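Local coordinates for protein (glyceraldehyde 3-phosphate dehydrogenase) (PDB 1B7G), which catalyses the phosphorylating oxidation of D-glyceraldehyde 3-phosphate in glycolysis, working with NAD or NADP but markedly preferring NADP, at residues Ile148-Lys153 against Glu241-Ile246. The protein carries 1 engineered substitution. Numbering follows the deposited sequence.
Sequences ICTVNK and ENTPRI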
loop_
_atom_site.group_PDB
_atom_site.type_symbol
_atom_site.label_atom_id
_atom_site.label_comp_id
_atom_site.label_asym_id
_atom_site.label_seq_id
_atom_site.Cartn_x
_atom_site.Cartn_y
_atom_site.Cartn_z
ATOM N N ILE A 148 17.295 -21.712 4.474
ATOM C CA ILE A 148 18.340 -22.738 4.603
ATOM C C ILE A 148 18.874 -22.864 6.036
ATOM O O ILE A 148 18.950 -23.974 6.592
ATOM C CB ILE A 148 19.522 -22.451 3.664
ATOM C CG1 ILE A 148 19.189 -22.435 2.172
ATOM C CG2 ILE A 148 20.625 -23.490 3.930
ATOM C CD1 ILE A 148 20.292 -21.809 1.325
ATOM N N CYS A 149 19.204 -21.760 6.703
ATOM C CA CYS A 149 19.691 -21.880 8.111
ATOM C C CYS A 149 18.625 -22.364 9.054
ATOM O O CYS A 149 18.885 -23.288 9.863
ATOM C CB CYS A 149 20.372 -20.608 8.566
ATOM S SG CYS A 149 21.784 -20.128 7.602
ATOM N N THR A 150 17.338 -22.089 8.809
ATOM C CA THR A 150 16.268 -22.674 9.588
ATOM C C THR A 150 16.061 -24.166 9.299
ATOM O O THR A 150 15.903 -24.941 10.273
ATOM C CB THR A 150 14.912 -21.960 9.371
ATOM O OG1 THR A 150 15.112 -20.568 9.662
ATOM C CG2 THR A 150 13.801 -22.558 10.198
ATOM N N VAL A 151 16.015 -24.605 8.048
ATOM C CA VAL A 151 15.768 -26.008 7.714
ATOM C C VAL A 151 16.885 -26.912 8.231
ATOM O O VAL A 151 16.649 -28.057 8.628
ATOM C CB VAL A 151 15.550 -26.242 6.212
ATOM C CG1 VAL A 151 15.603 -27.707 5.817
ATOM C CG2 VAL A 151 14.142 -25.688 5.795
ATOM N N ASN A 152 18.097 -26.409 8.216
ATOM C CA ASN A 152 19.341 -26.961 8.657
ATOM C C ASN A 152 19.279 -27.413 10.099
ATOM O O ASN A 152 19.891 -28.411 10.440
ATOM C CB ASN A 152 20.507 -25.984 8.410
ATOM C CG ASN A 152 21.876 -26.620 8.436
ATOM O OD1 ASN A 152 22.333 -27.361 7.546
ATOM N ND2 ASN A 152 22.623 -26.303 9.498
ATOM N N LYS A 153 18.411 -26.833 10.923
ATOM C CA LYS A 153 18.179 -27.314 12.270
ATOM C C LYS A 153 17.494 -28.675 12.298
ATOM O O LYS A 153 17.558 -29.407 13.304
ATOM C CB LYS A 153 17.319 -26.312 13.028
ATOM C CG LYS A 153 17.977 -24.964 13.258
ATOM C CD LYS A 153 17.087 -24.065 14.140
ATOM C CE LYS A 153 17.583 -22.627 14.086
ATOM N NZ LYS A 153 17.248 -21.828 15.291
ATOM N N GLU A 241 7.088 -23.045 11.075
ATOM C CA GLU A 241 6.012 -22.414 11.784
ATOM C C GLU A 241 6.409 -21.686 13.057
ATOM O O GLU A 241 5.596 -20.950 13.610
ATOM C CB GLU A 241 4.944 -23.478 12.159
ATOM C CG GLU A 241 3.580 -22.875 12.431
ATOM C CD GLU A 241 2.498 -23.936 12.611
ATOM O OE1 GLU A 241 2.731 -25.080 12.163
ATOM O OE2 GLU A 241 1.423 -23.603 13.180
ATOM N N ASN A 242 7.662 -21.763 13.486
ATOM C CA ASN A 242 8.120 -21.191 14.747
ATOM C C ASN A 242 9.410 -20.424 14.638
ATOM O O ASN A 242 10.311 -20.497 15.497
ATOM C CB ASN A 242 8.329 -22.381 15.727
ATOM C CG ASN A 242 6.974 -22.851 16.219
ATOM O OD1 ASN A 242 6.389 -22.112 17.015
ATOM N ND2 ASN A 242 6.470 -23.975 15.703
ATOM N N THR A 243 9.567 -19.653 13.565
ATOM C CA THR A 243 10.816 -18.897 13.383
ATOM C C THR A 243 10.492 -17.487 12.960
ATOM O O THR A 243 9.999 -17.247 11.818
ATOM C CB THR A 243 11.706 -19.552 12.300
ATOM O OG1 THR A 243 11.922 -20.929 12.575
ATOM C CG2 THR A 243 13.025 -18.845 12.102
ATOM N N PRO A 244 10.748 -16.495 13.786
ATOM C CA PRO A 244 10.638 -15.120 13.360
ATOM C C PRO A 244 11.437 -14.826 12.091
ATOM O O PRO A 244 12.606 -15.058 12.014
ATOM C CB PRO A 244 11.159 -14.314 14.537
ATOM C CG PRO A 244 10.974 -15.212 15.716
ATOM C CD PRO A 244 11.240 -16.604 15.175
ATOM N N ARG A 245 10.746 -14.083 11.194
ATOM C CA ARG A 245 11.313 -13.666 9.935
ATOM C C ARG A 245 10.909 -14.611 8.774
ATOM O O ARG A 245 11.186 -14.356 7.629
ATOM C CB ARG A 245 12.784 -13.324 9.968
ATOM C CG ARG A 245 13.036 -12.040 10.748
ATOM C CD ARG A 245 14.491 -11.590 10.746
ATOM N NE ARG A 245 14.684 -10.762 11.969
ATOM C CZ ARG A 245 15.823 -10.159 12.252
ATOM N NH1 ARG A 245 16.845 -10.214 11.414
ATOM N NH2 ARG A 245 15.921 -9.469 13.392
ATOM N N ILE A 246 10.135 -15.595 9.173
ATOM C CA ILE A 246 9.526 -16.565 8.270
ATOM C C ILE A 246 8.060 -16.665 8.667
ATOM O O ILE A 246 7.753 -16.852 9.857
ATOM C CB ILE A 246 10.152 -17.956 8.318
ATOM C CG1 ILE A 246 11.586 -17.958 7.775
ATOM C CG2 ILE A 246 9.310 -18.966 7.512
ATOM C CD1 ILE A 246 12.329 -19.290 7.979
HETATM O O HOH W 1 14.405 -21.505 14.058
#
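Thr-243 OG1, which lies against the methyl of Thr-150, is a polar atom held by two partners: it hydrogen-bonds to the backbone carbonyl of Val-239, four residues back in helix 233-241, and accepts a bond from a water at 2.9 Å from OG1. That water accepts in turn from Lys-153 NZ, 3.1 Å away, so Lys-153, which follows helix 139-152, reaches the loop through a single solvent molecule. Next to this water link the two threonines meet tip to tip with their branches exchanged. Thr-150 CG2 touches Thr-243 OG1 at 3.4 Å, while Thr-150 OG1 faces Thr-243 CG2 at 3.6 Å, so each hydroxyl lies against the other's methyl. Both residues hold OG1 beside their own backbone N (chi1 -55° in Thr-150, -53° in Thr-243). In Thr-150 this brings the hydroxyl back to its own helix, where it bonds to the carbonyl of Arg-146. Ile-246, the last residue of the type II turn that starts at Thr-243, reaches with CD1 to within 3.5 Å of Thr-150 OG1, the same hydroxyl that meets Thr-243 CG2. Leu-122 of helix 121-128 touches both threonines, and the disulfide of Cys-149 with Cys-123 ties that same helix to helix 139-152. The contact thus packs helix 139-152 against the loop that leads into strand 246-249, outermost within this chain in the mixed sheet. Here the two threonines meet through van der Waals contact, since each hydroxyl already bonds to a carbonyl four residues earlier, and the water is the polar link between the segments.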